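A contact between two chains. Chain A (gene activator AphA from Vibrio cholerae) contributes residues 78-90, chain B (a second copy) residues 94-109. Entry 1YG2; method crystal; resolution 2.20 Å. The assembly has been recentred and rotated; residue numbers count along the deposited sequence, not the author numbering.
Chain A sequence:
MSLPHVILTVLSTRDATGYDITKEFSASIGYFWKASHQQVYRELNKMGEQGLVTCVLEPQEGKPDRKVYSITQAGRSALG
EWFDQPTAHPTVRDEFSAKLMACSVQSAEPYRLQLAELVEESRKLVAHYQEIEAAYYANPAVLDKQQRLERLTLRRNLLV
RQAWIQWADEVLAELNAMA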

# COMPACT_ATOMS: atom_id res chain seq x y z
N ALA A 78 -11.49 19.31 14.02
CA ALA A 78 -10.88 17.99 13.88
C ALA A 78 -10.33 17.76 12.47
O ALA A 78 -9.29 17.12 12.30
N LEU A 79 -11.04 18.27 11.47
CA LEU A 79 -10.60 18.12 10.08
C LEU A 79 -9.28 18.87 9.91
O LEU A 79 -8.35 18.37 9.29
N GLY A 80 -9.22 20.08 10.45
CA GLY A 80 -8.00 20.87 10.35
C GLY A 80 -6.83 20.22 11.05
O GLY A 80 -5.72 20.21 10.54
N GLU A 81 -7.08 19.66 12.23
CA GLU A 81 -6.05 19.00 13.03
C GLU A 81 -5.51 17.79 12.29
O GLU A 81 -4.31 17.52 12.28
N TRP A 82 -6.42 17.05 11.67
CA TRP A 82 -6.06 15.87 10.90
C TRP A 82 -5.15 16.29 9.75
O TRP A 82 -4.08 15.72 9.54
N PHE A 83 -5.60 17.32 9.04
CA PHE A 83 -4.90 17.87 7.89
C PHE A 83 -3.49 18.33 8.19
O PHE A 83 -2.58 18.11 7.39
N ASP A 84 -3.30 18.98 9.33
CA ASP A 84 -1.98 19.49 9.70
C ASP A 84 -1.01 18.38 10.08
O ASP A 84 0.20 18.53 9.88
N GLN A 85 -1.52 17.29 10.63
CA GLN A 85 -0.67 16.18 11.02
C GLN A 85 0.04 15.61 9.80
O GLN A 85 -0.55 15.45 8.73
N PRO A 86 1.34 15.30 9.95
CA PRO A 86 2.11 14.76 8.84
C PRO A 86 1.57 13.41 8.42
O PRO A 86 1.24 12.57 9.26
N THR A 87 1.46 13.21 7.12
CA THR A 87 0.99 11.95 6.58
C THR A 87 2.21 11.30 5.94
O THR A 87 2.90 11.93 5.14
N ALA A 88 2.50 10.06 6.32
CA ALA A 88 3.66 9.38 5.77
C ALA A 88 3.31 8.06 5.09
O ALA A 88 2.19 7.56 5.22
N HIS A 89 4.28 7.51 4.36
CA HIS A 89 4.09 6.25 3.66
C HIS A 89 3.93 5.09 4.64
O HIS A 89 4.63 5.02 5.65
N PRO A 90 2.98 4.19 4.37
CA PRO A 90 2.76 3.04 5.26
C PRO A 90 4.00 2.15 5.26
O PRO A 90 4.65 1.99 4.23
N ASP B 94 -6.41 5.43 0.66
CA ASP B 94 -5.24 6.29 0.53
C ASP B 94 -5.29 7.61 1.28
O ASP B 94 -6.06 8.51 0.94
N GLU B 95 -4.43 7.72 2.28
CA GLU B 95 -4.36 8.91 3.11
C GLU B 95 -3.95 10.16 2.32
O GLU B 95 -4.45 11.25 2.58
N PHE B 96 -3.05 10.00 1.36
CA PHE B 96 -2.61 11.14 0.57
C PHE B 96 -3.75 11.68 -0.27
O PHE B 96 -3.91 12.89 -0.42
N SER B 97 -4.54 10.77 -0.83
CA SER B 97 -5.67 11.16 -1.66
C SER B 97 -6.71 11.81 -0.77
O SER B 97 -7.30 12.83 -1.13
N ALA B 98 -6.93 11.22 0.40
CA ALA B 98 -7.89 11.76 1.35
C ALA B 98 -7.53 13.20 1.73
O ALA B 98 -8.39 14.06 1.80
N LYS B 99 -6.25 13.46 1.98
CA LYS B 99 -5.81 14.81 2.33
C LYS B 99 -5.97 15.73 1.11
O LYS B 99 -6.38 16.88 1.24
N LEU B 100 -5.64 15.22 -0.07
CA LEU B 100 -5.74 16.02 -1.29
C LEU B 100 -7.16 16.55 -1.43
O LEU B 100 -7.37 17.73 -1.68
N MET B 101 -8.15 15.68 -1.27
CA MET B 101 -9.53 16.13 -1.42
C MET B 101 -9.90 17.22 -0.43
O MET B 101 -10.75 18.06 -0.72
N ALA B 102 -9.28 17.22 0.75
CA ALA B 102 -9.59 18.23 1.74
C ALA B 102 -8.95 19.55 1.37
O ALA B 102 -9.19 20.56 2.02
N CYS B 103 -8.14 19.55 0.32
CA CYS B 103 -7.51 20.80 -0.08
C CYS B 103 -8.52 21.78 -0.66
O CYS B 103 -8.22 22.96 -0.82
N SER B 104 -9.71 21.29 -0.98
CA SER B 104 -10.74 22.17 -1.51
C SER B 104 -11.31 23.04 -0.38
O SER B 104 -11.89 24.09 -0.64
N VAL B 105 -11.14 22.59 0.86
CA VAL B 105 -11.65 23.33 2.00
C VAL B 105 -10.58 23.70 3.03
O VAL B 105 -10.87 24.37 4.01
N GLN B 106 -9.35 23.26 2.80
CA GLN B 106 -8.26 23.55 3.72
C GLN B 106 -7.13 24.29 3.01
O GLN B 106 -7.03 24.26 1.79
N SER B 107 -6.28 24.95 3.79
CA SER B 107 -5.15 25.67 3.23
C SER B 107 -4.23 24.59 2.67
O SER B 107 -3.73 23.76 3.43
N ALA B 108 -4.04 24.59 1.36
CA ALA B 108 -3.20 23.58 0.71
C ALA B 108 -1.72 23.68 1.06
O ALA B 108 -0.93 22.82 0.67
N GLU B 109 -1.37 24.72 1.80
CA GLU B 109 0.02 24.98 2.21
C GLU B 109 0.68 23.82 2.95
O GLU B 109 1.67 23.26 2.49

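The three residues with the largest covered areas are Phe A83 (124 Å²), Lys B99 (115 Å²) and Trp A82 (99 Å²), each value being the area covered by the other stretch; together they make about two fifths of the total. The total buried surface, both sides summed, is 818 Å². The helix axes of 78-84 and 95-101 come no closer than 10.6 Å and their directions differ by 129°; Phe A83, Lys B99 and Trp A82 reach across this gap.

Phe A83 points toward chain B from its CA-to-CB bond, and its CA lies 6.4 Å from the CA of Lys B99. With chi1 at -165° (t) and chi2 at 83°, the ring is placed where one face is covered by Gln B106: CB of that residue stands 3.7 Å from the ring centroid of Phe A83 and only 4° off the ring normal, the geometry of a CH-pi contact. The ring edge meets Lys B99 O and Cys B103 SG. Phe A83 CE1 is 3.4 Å from Lys B99 O, and Phe A83 CZ is 3.7 Å from Cys B103 SG, a sulfur-aromatic approach at the edge, 87° off the normal. Separately, Phe A83 CD1 lies 3.9 Å from Ala B102 CB, while Phe A83 CE2 comes within 3.1 Å of Ser B107 O.

Lys B99 leaves its helix sideways, but the m, m, t, p chain carries its end to chain A. Its aliphatic part and its charge both use the indole of Trp A82: Lys B99 CE sits 3.5 Å from the centroid of the five-membered ring of Trp A82, 18° off the normal, and Lys B99 NZ is 4.7 Å from the same centroid, 11° off, a cation-pi arrangement. The ammonium group then reaches the end of helix 78-84, donating a hydrogen bond from Lys B99 NZ to Gln A85 O at 3.0 Å and a weak one from Lys B99 NZ to Trp A82 O at 3.3 Å. A buried amine is thus supplied with backbone carbonyl acceptors.

Trp A82 (chi1 167°, t; chi2 69°) also starts sideways and brings its ring inward. Its edge is used at several points. Trp A82 NE1 donates to Glu B95 OE2 at 2.9 Å with an N-H...acceptor angle of 148°, satisfying the indole nitrogen in a buried setting. Farther round the ring, Trp A82 CZ2 packs on Ala B98 CB and Trp A82 CZ3 on Ala B102 CB, both at 3.9 Å.

Flanking contacts extend the interface. Thr A87 points toward chain B, its OG1 3.5 Å from Phe B96 CE2 and over that ring's face. Phe B96 (chi1 -66°, m) in turn presents an edge to the face of His A89, with centroids 5.2 Å apart and planes at 58°. Near the other end, Leu A79 CD2 meets Val B105 CG2 at 4.1 Å.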

# COMPACT_ATOMS: atom_id res chain seq x y z
CB ALA A 78 -11.91 16.90 14.23
CB LEU A 79 -11.67 18.67 9.11
CG LEU A 79 -11.39 18.56 7.61
CD1 LEU A 79 -11.32 17.08 7.20
CD2 LEU A 79 -12.50 19.27 6.84
CB GLU A 81 -6.66 18.57 14.35
CG GLU A 81 -5.73 17.92 15.34
CD GLU A 81 -6.45 17.57 16.64
OE1 GLU A 81 -7.10 18.47 17.22
OE2 GLU A 81 -6.36 16.40 17.08
CB TRP A 82 -7.33 15.23 10.34
CG TRP A 82 -7.11 14.19 9.29
CD1 TRP A 82 -6.56 12.95 9.46
CD2 TRP A 82 -7.52 14.27 7.92
NE1 TRP A 82 -6.61 12.24 8.28
CE2 TRP A 82 -7.19 13.03 7.32
CE3 TRP A 82 -8.13 15.26 7.15
CZ2 TRP A 82 -7.45 12.76 5.97
CZ3 TRP A 82 -8.39 14.99 5.81
CH2 TRP A 82 -8.06 13.75 5.23
CB PHE A 83 -5.70 19.05 7.33
CG PHE A 83 -5.28 19.47 5.96
CD1 PHE A 83 -5.78 18.81 4.84
CD2 PHE A 83 -4.38 20.51 5.77
CE1 PHE A 83 -5.40 19.18 3.56
CE2 PHE A 83 -4.00 20.89 4.49
CZ PHE A 83 -4.51 20.22 3.38
CB ASP A 84 -2.08 20.48 10.87
CG ASP A 84 -2.87 21.72 10.51
OD1 ASP A 84 -2.68 22.24 9.40
OD2 ASP A 84 -3.68 22.18 11.35
CB GLN A 85 -1.49 15.06 11.67
CG GLN A 85 -2.12 15.45 12.99
CD GLN A 85 -2.77 14.26 13.67
OE1 GLN A 85 -3.63 13.60 13.09
NE2 GLN A 85 -2.35 13.99 14.90
CB PRO A 86 3.51 14.67 9.42
CG PRO A 86 3.25 14.32 10.84
CD PRO A 86 2.12 15.27 11.20
CB THR A 87 -0.11 12.19 5.53
OG1 THR A 87 -0.26 11.01 4.72
CG2 THR A 87 0.23 13.37 4.65
CB ALA A 88 4.69 9.14 6.87
CB HIS A 89 5.28 5.97 2.75
CG HIS A 89 5.14 6.54 1.37
ND1 HIS A 89 4.17 6.11 0.49
CD2 HIS A 89 5.85 7.48 0.72
CE1 HIS A 89 4.29 6.77 -0.65
NE2 HIS A 89 5.31 7.61 -0.53
CB PRO A 90 1.55 2.34 4.64
CG PRO A 90 0.83 3.47 3.95
CD PRO A 90 1.96 4.23 3.31
CB ASP B 94 -4.96 6.55 -0.95
CG ASP B 94 -3.66 7.29 -1.15
OD1 ASP B 94 -3.68 8.49 -1.46
OD2 ASP B 94 -2.60 6.66 -0.98
CB GLU B 95 -3.38 8.69 4.26
CG GLU B 95 -3.53 9.71 5.37
CD GLU B 95 -4.78 9.48 6.21
OE1 GLU B 95 -5.67 8.71 5.77
OE2 GLU B 95 -4.88 10.08 7.30
CB PHE B 96 -1.45 10.75 -0.33
CG PHE B 96 -0.20 10.41 0.42
CD1 PHE B 96 0.23 9.09 0.50
CD2 PHE B 96 0.52 11.40 1.07
CE1 PHE B 96 1.37 8.77 1.22
CE2 PHE B 96 1.66 11.10 1.79
CZ PHE B 96 2.09 9.77 1.87
CB SER B 97 -6.28 9.94 -2.35
OG SER B 97 -5.36 9.39 -3.28
CB ALA B 98 -7.94 10.88 2.59
CB LYS B 99 -4.34 14.81 2.76
CG LYS B 99 -4.04 14.08 4.07
CD LYS B 99 -4.50 14.85 5.28
CE LYS B 99 -4.09 14.14 6.59
NZ LYS B 99 -2.64 14.25 6.90
CB LEU B 100 -5.40 15.16 -2.51
CG LEU B 100 -4.63 15.75 -3.70
CD1 LEU B 100 -5.22 15.15 -4.95
CD2 LEU B 100 -4.70 17.27 -3.75
CB MET B 101 -10.50 14.95 -1.27
CG MET B 101 -10.42 13.94 -2.41
SD MET B 101 -10.48 14.70 -4.07
CE MET B 101 -11.92 15.72 -3.96
CB ALA B 102 -9.11 17.77 3.12
CB CYS B 103 -6.39 20.55 -1.08
SG CYS B 103 -4.91 19.93 -0.28
CB SER B 104 -11.88 21.36 -2.14
OG SER B 104 -12.77 20.89 -1.14
CB VAL B 105 -12.76 22.54 2.73
CG1 VAL B 105 -13.93 22.30 1.79
CG2 VAL B 105 -12.21 21.20 3.23
CB GLN B 106 -7.69 22.24 4.30
CG GLN B 106 -8.69 21.37 5.05
CD GLN B 106 -8.97 21.87 6.45
OE1 GLN B 106 -9.53 22.95 6.64
NE2 GLN B 106 -8.59 21.08 7.44
CB SER B 107 -4.42 26.46 4.32
OG SER B 107 -3.98 25.61 5.37
CB ALA B 108 -3.39 23.67 -0.80
CB GLU B 109 0.07 26.23 3.08
CG GLU B 109 -1.18 27.09 2.99
CD GLU B 109 -1.33 28.04 4.17
OE1 GLU B 109 -1.41 27.56 5.33
OE2 GLU B 109 -1.36 29.27 3.94